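Local coordinates for protein hypothetical glycoside hydrolase (PDB 3TAW) that is of unknown function but belongs among the glycoside hydrolase-like proteins whose fold is probably a five-bladed beta-propeller, at residues L14-P20 against V347-K352; T89-F94 against R331-Y337. One frame throughout, in Å; residues are numbered along the deposited sequence.

From the N terminus, the chain first lays residues 14-20 in a loop before strand 33-36, and near the C terminus strand 344-350 and the residues after it come back alongside; contact 1 closes this loop of more than 300 residues. Nested inside it, contact 2 brings the turn 89-94, between strands 81-88 and 95-96 of an early sheet, against strand 333-340 and the turn before it. The two contacts share the late sheet 322-350, where strands 333-340 and 344-350 are neighbours. A salt bridge from K333 to D351 joins them, and V347 packs on Y337. Contact 1 lies at the sheet's outer strand; contact 2 ties the same sheet to the 49-96 sheet.

Contact 1 (L14-P20 against V347-K352); sequences LDGFERP and VAVSDK
E18 and V349 form a single antiparallel bridge, a hydrogen-bonded pair, that adds the N-terminal segment to the outer edge of strand 344-350. Both its bonds, E18 N to V349 O and V349 N to E18 O, are 2.9 Å long, the second meeting its oxygen from above the carbonyl plane. At one end of the bridge the P20 ring crosses V347 and V349 at about a right angle, its CG 3.9 Å from V349 CG2. At the other, S350 turns OG anti to its backbone N (chi1 177°), where it donates to D15 O at 2.7 Å while accepting from K352 N in an ST turn; its CB lies over one face of the F17 ring, 3.8 Å from the centroid, a CH-pi contact. In a propeller, such pairing of the N-terminal segment with the last sheet is consistent with a Velcro-like closure. K352 reaches back in a fully extended chain, and its NZ meets D15 OD1 at 2.8 Å in a salt bridge, from above the carboxylate plane. C13 O also accepts from this ammonium. Water 1 joins G16 O to D351 N, whereas the R19 guanidinium forms a salt bridge with E312.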
ATOM      1  N   LEU A  14      -9.019   6.111  12.547  1.00 15.69           N
ATOM      2  CA  LEU A  14      -8.962   7.282  11.681  1.00 15.67           C
ATOM      3  C   LEU A  14     -10.141   7.178  10.719  1.00 15.62           C
ATOM      4  O   LEU A  14     -10.046   6.619   9.626  1.00 15.63           O
ATOM      5  CB  LEU A  14      -7.620   7.364  10.954  1.00 15.36           C
ATOM      6  CG  LEU A  14      -7.419   8.622  10.097  1.00 15.52           C
ATOM      7  CD1 LEU A  14      -7.437   9.882  10.960  1.00 15.80           C
ATOM      8  CD2 LEU A  14      -6.123   8.513   9.327  1.00 15.08           C
ATOM      9  N   ASP A  15     -11.268   7.706  11.161  1.00 16.82           N
ATOM     10  CA  ASP A  15     -12.482   7.728  10.361  1.00 17.62           C
ATOM     11  C   ASP A  15     -12.825   9.179  10.023  1.00 17.23           C
ATOM     12  O   ASP A  15     -11.957  10.049  10.065  1.00 17.33           O
ATOM     13  CB  ASP A  15     -13.616   6.943  11.060  1.00 18.91           C
ATOM     14  CG  ASP A  15     -14.003   7.496  12.420  1.00 20.35           C
ATOM     15  OD1 ASP A  15     -13.476   8.532  12.876  1.00 20.53           O
ATOM     16  OD2 ASP A  15     -14.872   6.836  13.043  1.00 22.56           O
ATOM     17  N   GLY A  16     -14.066   9.445   9.653  1.00 17.53           N
ATOM     18  CA  GLY A  16     -14.455  10.777   9.218  1.00 17.69           C
ATOM     19  C   GLY A  16     -14.108  11.054   7.752  1.00 17.18           C
ATOM     20  O   GLY A  16     -14.161  12.200   7.309  1.00 17.36           O
ATOM     21  N   PHE A  17     -13.761  10.014   6.996  1.00 16.91           N
ATOM     22  CA  PHE A  17     -13.392  10.215   5.595  1.00 16.43           C
ATOM     23  C   PHE A  17     -14.604  10.501   4.719  1.00 17.58           C
ATOM     24  O   PHE A  17     -15.667   9.894   4.892  1.00 18.04           O
ATOM     25  CB  PHE A  17     -12.615   9.021   5.044  1.00 15.34           C
ATOM     26  CG  PHE A  17     -11.195   8.997   5.480  1.00 14.70           C
ATOM     27  CD1 PHE A  17     -10.294   9.905   4.954  1.00 14.34           C
ATOM     28  CD2 PHE A  17     -10.760   8.098   6.450  1.00 14.34           C
ATOM     29  CE1 PHE A  17      -8.966   9.902   5.358  1.00 13.95           C
ATOM     30  CE2 PHE A  17      -9.445   8.084   6.859  1.00 14.05           C
ATOM     31  CZ  PHE A  17      -8.536   8.988   6.322  1.00 13.81           C
ATOM     32  N   GLU A  18     -14.436  11.446   3.803  1.00 17.80           N
ATOM     33  CA  GLU A  18     -15.473  11.784   2.834  1.00 19.22           C
ATOM     34  C   GLU A  18     -14.814  11.987   1.482  1.00 17.48           C
ATOM     35  O   GLU A  18     -13.779  12.640   1.377  1.00 17.09           O
ATOM     36  CB  GLU A  18     -16.195  13.075   3.216  1.00 21.96           C
ATOM     37  CG  GLU A  18     -16.679  13.106   4.643  1.00 25.01           C
ATOM     38  CD  GLU A  18     -17.609  14.263   4.938  1.00 28.87           C
ATOM     39  OE1 GLU A  18     -17.765  15.165   4.087  1.00 32.73           O
ATOM     40  OE2 GLU A  18     -18.207  14.251   6.031  1.00 34.89           O
ATOM     41  N   ARG A  19     -15.413  11.413   0.449  1.00 16.82           N
ATOM     42  CA  ARG A  19     -15.009  11.709  -0.924  1.00 16.56           C
ATOM     43  C   ARG A  19     -15.404  13.147  -1.251  1.00 17.18           C
ATOM     44  O   ARG A  19     -16.568  13.497  -1.129  1.00 17.32           O
ATOM     45  CB  ARG A  19     -15.741  10.783  -1.897  1.00 16.77           C
ATOM     46  CG  ARG A  19     -15.455   9.305  -1.705  1.00 16.20           C
ATOM     47  CD  ARG A  19     -16.550   8.461  -2.349  1.00 16.49           C
ATOM     48  NE  ARG A  19     -16.276   7.023  -2.310  1.00 15.99           N
ATOM     49  CZ  ARG A  19     -16.489   6.249  -1.251  1.00 16.71           C
ATOM     50  NH1 ARG A  19     -16.983   6.751  -0.124  1.00 16.97           N
ATOM     51  NH2 ARG A  19     -16.224   4.952  -1.305  1.00 16.37           N
ATOM     52  N   PRO A  20     -14.456  13.993  -1.675  1.00 17.26           N
ATOM     53  CA  PRO A  20     -14.886  15.357  -2.040  1.00 18.34           C
ATOM     54  C   PRO A  20     -15.829  15.299  -3.210  1.00 19.01           C
ATOM     55  O   PRO A  20     -15.586  14.545  -4.155  1.00 18.16           O
ATOM     56  CB  PRO A  20     -13.569  16.054  -2.433  1.00 18.15           C
ATOM     57  CG  PRO A  20     -12.495  15.217  -1.776  1.00 17.43           C
ATOM     58  CD  PRO A  20     -13.004  13.804  -1.862  1.00 17.21           C
ATOM     59  N   VAL A 347      -9.453   9.746  -3.936  1.00 12.69           N
ATOM     60  CA  VAL A 347      -9.094  10.374  -2.668  1.00 12.38           C
ATOM     61  C   VAL A 347     -10.323  10.500  -1.747  1.00 12.88           C
ATOM     62  O   VAL A 347     -11.441  10.743  -2.199  1.00 13.09           O
ATOM     63  CB  VAL A 347      -8.412  11.756  -2.874  1.00 12.51           C
ATOM     64  CG1 VAL A 347      -9.389  12.816  -3.423  1.00 12.91           C
ATOM     65  CG2 VAL A 347      -7.734  12.222  -1.580  1.00 12.34           C
ATOM     66  N   ALA A 348     -10.101  10.317  -0.454  1.00 12.77           N
ATOM     67  CA  ALA A 348     -11.070  10.693   0.573  1.00 13.01           C
ATOM     68  C   ALA A 348     -10.309  11.517   1.629  1.00 13.22           C
ATOM     69  O   ALA A 348      -9.099  11.334   1.836  1.00 12.54           O
ATOM     70  CB  ALA A 348     -11.751   9.446   1.202  1.00 13.10           C
ATOM     71  N   VAL A 349     -11.020  12.428   2.281  1.00 13.66           N
ATOM     72  CA  VAL A 349     -10.392  13.431   3.151  1.00 13.88           C
ATOM     73  C   VAL A 349     -11.073  13.387   4.497  1.00 14.82           C
ATOM     74  O   VAL A 349     -12.286  13.195   4.573  1.00 15.33           O
ATOM     75  CB  VAL A 349     -10.449  14.837   2.513  1.00 14.60           C
ATOM     76  CG1 VAL A 349      -9.685  15.872   3.353  1.00 15.40           C
ATOM     77  CG2 VAL A 349      -9.864  14.790   1.104  1.00 14.52           C
ATOM     78  N   SER A 350     -10.283  13.473   5.564  1.00 14.62           N
ATOM     79  CA  SER A 350     -10.818  13.547   6.927  1.00 15.41           C
ATOM     80  C   SER A 350     -10.168  14.669   7.737  1.00 16.83           C
ATOM     81  O   SER A 350      -8.992  14.979   7.557  1.00 16.25           O
ATOM     82  CB  SER A 350     -10.566  12.238   7.663  1.00 15.12           C
ATOM     83  OG  SER A 350     -11.026  12.332   9.013  1.00 15.34           O
ATOM     84  N   ASP A 351     -10.961  15.223   8.651  0.50 17.44           N
ATOM     85  CA  ASP A 351     -10.534  16.290   9.542  0.50 18.25           C
ATOM     86  C   ASP A 351     -10.177  15.743  10.930  0.50 18.75           C
ATOM     87  O   ASP A 351      -9.745  16.501  11.799  0.50 18.60           O
ATOM     88  CB  ASP A 351     -11.650  17.330   9.663  0.50 19.17           C
ATOM     89  CG  ASP A 351     -11.813  18.168   8.398  0.50 19.51           C
ATOM     90  OD1 ASP A 351     -10.810  18.696   7.889  0.50 19.59           O
ATOM     91  OD2 ASP A 351     -12.945  18.314   7.914  0.50 20.31           O
ATOM     92  N   LYS A 352     -10.336  14.431  11.128  1.00 19.11           N
ATOM     93  CA  LYS A 352     -10.163  13.818  12.447  1.00 20.45           C
ATOM     94  C   LYS A 352      -8.751  14.021  12.959  1.00 20.88           C
ATOM     95  O   LYS A 352      -7.792  13.826  12.229  1.00 20.62           O
ATOM     96  CB  LYS A 352     -10.471  12.322  12.428  1.00 21.00           C
ATOM     97  CG  LYS A 352     -10.498  11.712  13.862  1.00 22.71           C
ATOM     98  CD  LYS A 352     -11.144  10.366  13.904  1.00 23.40           C
ATOM     99  CE  LYS A 352     -11.331   9.805  15.356  1.00 24.07           C
ATOM    100  NZ  LYS A 352     -12.223   8.574  15.344  1.00 23.71           N
TER
HETATM  101  O   HOH W   1     -13.743  14.446   8.759  1.00 20.94           O

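Contact 2 (T89-F94 against R331-Y337); sequences TDGIHF and RNKWYLY. With EDO (1,2-ethanediol), chain J.
The rings of F94 and Y337 come from opposite directions with their planes at 87°, and Y337 OH lies at the edge of the F94 ring, in its plane, 3.6 Å from F94 CZ. G91 O sits in turn at the edge of the Y337 ring and accepts a hydrogen bond from Y337 OH at 2.7 Å, well bent at the carbonyl (C=O...O 109°). This is probably a junction between propeller blades: the turn 89-94 connects strands 81-88 and 95-96 of one sheet, while Y335 and Y337 point from strand 333-340, and V64 of strand 61-69 touches both F94 and Y337. The Y335 ring meets the turn obliquely, its CE2 3.4 Å from D90 O, and water 2, in the ring plane, links that oxygen to Y335 OH. G91 passes close by, its CA 3.8 Å from Y335 CE2. An Asx turn shapes the loop: D90 OD1 accepts from I92 N and H93 N, and D90 OD2, in the plane of the imidazole, accepts from H93 ND1, with I92 CG2 over one face of that ring. R331 bends at chi3 (61°), which brings NH1 to T89 O at 2.9 Å, the oxygen lying near the guanidinium plane.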
ATOM      1  N   THR A  89      -1.137  20.390  -4.670  1.00 14.13           N
ATOM      2  CA  THR A  89      -1.130  21.309  -3.530  1.00 14.99           C
ATOM      3  C   THR A  89      -2.473  21.348  -2.822  1.00 15.35           C
ATOM      4  O   THR A  89      -2.596  22.041  -1.803  1.00 15.89           O
ATOM      5  CB  THR A  89      -0.722  22.732  -3.924  1.00 15.70           C
ATOM      6  OG1 THR A  89      -1.610  23.236  -4.932  1.00 16.27           O
ATOM      7  CG2 THR A  89       0.706  22.731  -4.438  1.00 16.46           C
ATOM      8  N   ASP A  90      -3.479  20.655  -3.362  1.00 15.32           N
ATOM      9  CA  ASP A  90      -4.804  20.607  -2.738  1.00 16.38           C
ATOM     10  C   ASP A  90      -5.276  19.173  -2.446  1.00 16.08           C
ATOM     11  O   ASP A  90      -6.356  18.979  -1.877  1.00 16.83           O
ATOM     12  CB  ASP A  90      -5.853  21.408  -3.541  1.00 17.16           C
ATOM     13  CG  ASP A  90      -6.166  20.817  -4.917  1.00 17.64           C
ATOM     14  OD1 ASP A  90      -5.693  19.709  -5.301  1.00 16.19           O
ATOM     15  OD2 ASP A  90      -6.939  21.494  -5.654  1.00 19.73           O
ATOM     16  N   GLY A  91      -4.475  18.172  -2.834  1.00 15.20           N
ATOM     17  CA  GLY A  91      -4.820  16.777  -2.612  1.00 14.79           C
ATOM     18  C   GLY A  91      -5.778  16.165  -3.611  1.00 15.22           C
ATOM     19  O   GLY A  91      -6.075  14.967  -3.524  1.00 14.99           O
ATOM     20  N   ILE A  92      -6.259  16.970  -4.566  1.00 15.95           N
ATOM     21  CA  ILE A  92      -7.326  16.575  -5.480  1.00 16.98           C
ATOM     22  C   ILE A  92      -6.907  16.679  -6.927  1.00 17.19           C
ATOM     23  O   ILE A  92      -7.111  15.741  -7.687  1.00 17.33           O
ATOM     24  CB  ILE A  92      -8.574  17.441  -5.255  1.00 18.35           C
ATOM     25  CG1 ILE A  92      -9.222  17.089  -3.912  1.00 19.04           C
ATOM     26  CG2 ILE A  92      -9.569  17.318  -6.416  1.00 18.43           C
ATOM     27  CD1 ILE A  92     -10.235  18.152  -3.446  1.00 20.67           C
ATOM     28  N   HIS A  93      -6.329  17.823  -7.303  1.00 16.36           N
ATOM     29  CA  HIS A  93      -5.844  18.069  -8.652  1.00 17.28           C
ATOM     30  C   HIS A  93      -4.345  17.778  -8.723  1.00 16.14           C
ATOM     31  O   HIS A  93      -3.572  18.364  -7.986  1.00 16.46           O
ATOM     32  CB  HIS A  93      -6.116  19.526  -9.026  1.00 18.40           C
ATOM     33  CG  HIS A  93      -7.569  19.884  -8.995  1.00 20.52           C
ATOM     34  ND1 HIS A  93      -8.149  20.540  -7.931  1.00 21.05           N
ATOM     35  CD2 HIS A  93      -8.571  19.615  -9.864  1.00 21.84           C
ATOM     36  CE1 HIS A  93      -9.443  20.687  -8.164  1.00 22.57           C
ATOM     37  NE2 HIS A  93      -9.723  20.149  -9.338  1.00 22.44           N
ATOM     38  N   PHE A  94      -3.964  16.894  -9.639  1.00 15.90           N
ATOM     39  CA  PHE A  94      -2.597  16.408  -9.757  1.00 15.21           C
ATOM     40  C   PHE A  94      -1.961  16.773 -11.061  1.00 15.53           C
ATOM     41  O   PHE A  94      -2.600  16.732 -12.122  1.00 16.47           O
ATOM     42  CB  PHE A  94      -2.562  14.881  -9.586  1.00 14.83           C
ATOM     43  CG  PHE A  94      -2.715  14.471  -8.167  1.00 14.35           C
ATOM     44  CD1 PHE A  94      -3.970  14.398  -7.594  1.00 14.76           C
ATOM     45  CD2 PHE A  94      -1.602  14.255  -7.373  1.00 14.07           C
ATOM     46  CE1 PHE A  94      -4.111  14.082  -6.247  1.00 14.70           C
ATOM     47  CE2 PHE A  94      -1.722  13.909  -6.041  1.00 14.28           C
ATOM     48  CZ  PHE A  94      -2.990  13.838  -5.468  1.00 14.21           C
ATOM     49  N   ARG A 331      -1.888  20.179   5.107  1.00 16.96           N
ATOM     50  CA  ARG A 331      -2.789  21.322   5.325  1.00 18.84           C
ATOM     51  C   ARG A 331      -3.881  20.972   6.348  1.00 18.49           C
ATOM     52  O   ARG A 331      -5.060  21.206   6.135  1.00 18.33           O
ATOM     53  CB  ARG A 331      -3.411  21.774   3.998  1.00 21.55           C
ATOM     54  CG  ARG A 331      -2.403  22.233   2.993  1.00 24.02           C
ATOM     55  CD  ARG A 331      -3.069  22.592   1.629  1.00 26.83           C
ATOM     56  NE  ARG A 331      -4.049  23.675   1.756  1.00 29.76           N
ATOM     57  CZ  ARG A 331      -4.722  24.203   0.733  1.00 31.17           C
ATOM     58  NH1 ARG A 331      -4.521  23.765  -0.514  1.00 31.65           N
ATOM     59  NH2 ARG A 331      -5.608  25.168   0.952  1.00 31.60           N
ATOM     60  N   ASN A 332      -3.453  20.376   7.448  1.00 17.80           N
ATOM     61  CA  ASN A 332      -4.303  20.092   8.600  1.00 18.96           C
ATOM     62  C   ASN A 332      -5.431  19.084   8.380  1.00 18.69           C
ATOM     63  O   ASN A 332      -6.379  19.001   9.187  1.00 18.61           O
ATOM     64  CB  ASN A 332      -4.802  21.402   9.223  1.00 20.49           C
ATOM     65  CG  ASN A 332      -3.675  22.152   9.913  1.00 22.03           C
ATOM     66  OD1 ASN A 332      -3.161  21.696  10.934  1.00 25.92           O
ATOM     67  ND2 ASN A 332      -3.274  23.257   9.359  1.00 22.34           N
ATOM     68  N   LYS A 333      -5.300  18.285   7.329  1.00 17.75           N
ATOM     69  CA  LYS A 333      -6.268  17.214   7.047  1.00 17.97           C
ATOM     70  C   LYS A 333      -5.555  15.925   6.616  1.00 16.25           C
ATOM     71  O   LYS A 333      -4.406  15.943   6.157  1.00 15.44           O
ATOM     72  CB  LYS A 333      -7.215  17.638   5.915  1.00 20.33           C
ATOM     73  CG  LYS A 333      -8.068  18.887   6.180  1.00 22.91           C
ATOM     74  CD  LYS A 333      -8.909  19.220   4.930  1.00 25.76           C
ATOM     75  CE  LYS A 333      -9.851  20.408   5.127  1.00 28.27           C
ATOM     76  NZ  LYS A 333     -11.211  19.985   5.595  1.00 30.41           N
ATOM     77  N   TRP A 334      -6.276  14.811   6.701  1.00 15.15           N
ATOM     78  CA  TRP A 334      -5.773  13.545   6.193  1.00 14.83           C
ATOM     79  C   TRP A 334      -6.317  13.294   4.801  1.00 14.17           C
ATOM     80  O   TRP A 334      -7.522  13.392   4.587  1.00 14.95           O
ATOM     81  CB  TRP A 334      -6.213  12.411   7.087  1.00 14.73           C
ATOM     82  CG  TRP A 334      -5.610  12.450   8.425  1.00 15.60           C
ATOM     83  CD1 TRP A 334      -6.158  12.982   9.542  1.00 16.14           C
ATOM     84  CD2 TRP A 334      -4.335  11.927   8.807  1.00 15.47           C
ATOM     85  NE1 TRP A 334      -5.304  12.845  10.605  1.00 16.36           N
ATOM     86  CE2 TRP A 334      -4.185  12.183  10.195  1.00 16.16           C
ATOM     87  CE3 TRP A 334      -3.307  11.288   8.123  1.00 15.53           C
ATOM     88  CZ2 TRP A 334      -3.049  11.819  10.899  1.00 16.12           C
ATOM     89  CZ3 TRP A 334      -2.165  10.913   8.840  1.00 15.97           C
ATOM     90  CH2 TRP A 334      -2.061  11.195  10.217  1.00 15.80           C
ATOM     91  N   TYR A 335      -5.414  12.982   3.873  1.00 13.44           N
ATOM     92  CA  TYR A 335      -5.751  12.615   2.516  1.00 12.84           C
ATOM     93  C   TYR A 335      -5.381  11.148   2.310  1.00 12.29           C
ATOM     94  O   TYR A 335      -4.216  10.766   2.448  1.00 12.81           O
ATOM     95  CB  TYR A 335      -4.989  13.493   1.519  1.00 12.67           C
ATOM     96  CG  TYR A 335      -5.415  14.939   1.557  1.00 13.18           C
ATOM     97  CD1 TYR A 335      -4.920  15.805   2.525  1.00 13.59           C
ATOM     98  CD2 TYR A 335      -6.343  15.438   0.647  1.00 13.52           C
ATOM     99  CE1 TYR A 335      -5.328  17.132   2.571  1.00 14.45           C
ATOM    100  CE2 TYR A 335      -6.755  16.764   0.686  1.00 14.40           C
ATOM    101  CZ  TYR A 335      -6.235  17.615   1.659  1.00 14.80           C
ATOM    102  OH  TYR A 335      -6.655  18.956   1.724  1.00 16.78           O
ATOM    103  N   LEU A 336      -6.396  10.349   2.016  1.00 12.45           N
ATOM    104  CA  LEU A 336      -6.310   8.896   1.842  1.00 11.96           C
ATOM    105  C   LEU A 336      -6.488   8.553   0.365  1.00 11.79           C
ATOM    106  O   LEU A 336      -7.494   8.913  -0.218  1.00 12.27           O
ATOM    107  CB  LEU A 336      -7.425   8.221   2.654  1.00 11.90           C
ATOM    108  CG  LEU A 336      -7.545   6.709   2.534  1.00 11.91           C
ATOM    109  CD1 LEU A 336      -6.310   6.017   3.159  1.00 11.43           C
ATOM    110  CD2 LEU A 336      -8.853   6.207   3.141  1.00 12.27           C
ATOM    111  N   TYR A 337      -5.471   7.910  -0.231  1.00 11.52           N
ATOM    112  CA  TYR A 337      -5.456   7.553  -1.649  1.00 11.01           C
ATOM    113  C   TYR A 337      -5.651   6.051  -1.778  1.00 11.24           C
ATOM    114  O   TYR A 337      -4.995   5.275  -1.078  1.00 10.51           O
ATOM    115  CB  TYR A 337      -4.161   8.018  -2.327  1.00 11.06           C
ATOM    116  CG  TYR A 337      -4.115   9.530  -2.312  1.00 10.76           C
ATOM    117  CD1 TYR A 337      -4.835  10.279  -3.245  1.00 10.90           C
ATOM    118  CD2 TYR A 337      -3.462  10.213  -1.295  1.00 10.92           C
ATOM    119  CE1 TYR A 337      -4.851  11.666  -3.187  1.00 11.35           C
ATOM    120  CE2 TYR A 337      -3.486  11.614  -1.221  1.00 11.48           C
ATOM    121  CZ  TYR A 337      -4.174  12.336  -2.175  1.00 11.43           C
ATOM    122  OH  TYR A 337      -4.206  13.716  -2.064  1.00 12.20           O
TER
HETATM  123  C1  EDO J 395       1.401  19.662   6.859  1.00 20.77           C
HETATM  124  O1  EDO J 395       1.068  20.280   5.593  1.00 21.87           O
HETATM  125  C2  EDO J 395       0.141  19.399   7.691  1.00 21.02           C
HETATM  126  O2  EDO J 395      -0.617  20.594   7.977  1.00 19.87           O
HETATM  127  O   HOH W   2      -8.247  20.015  -0.393  1.00 31.76           O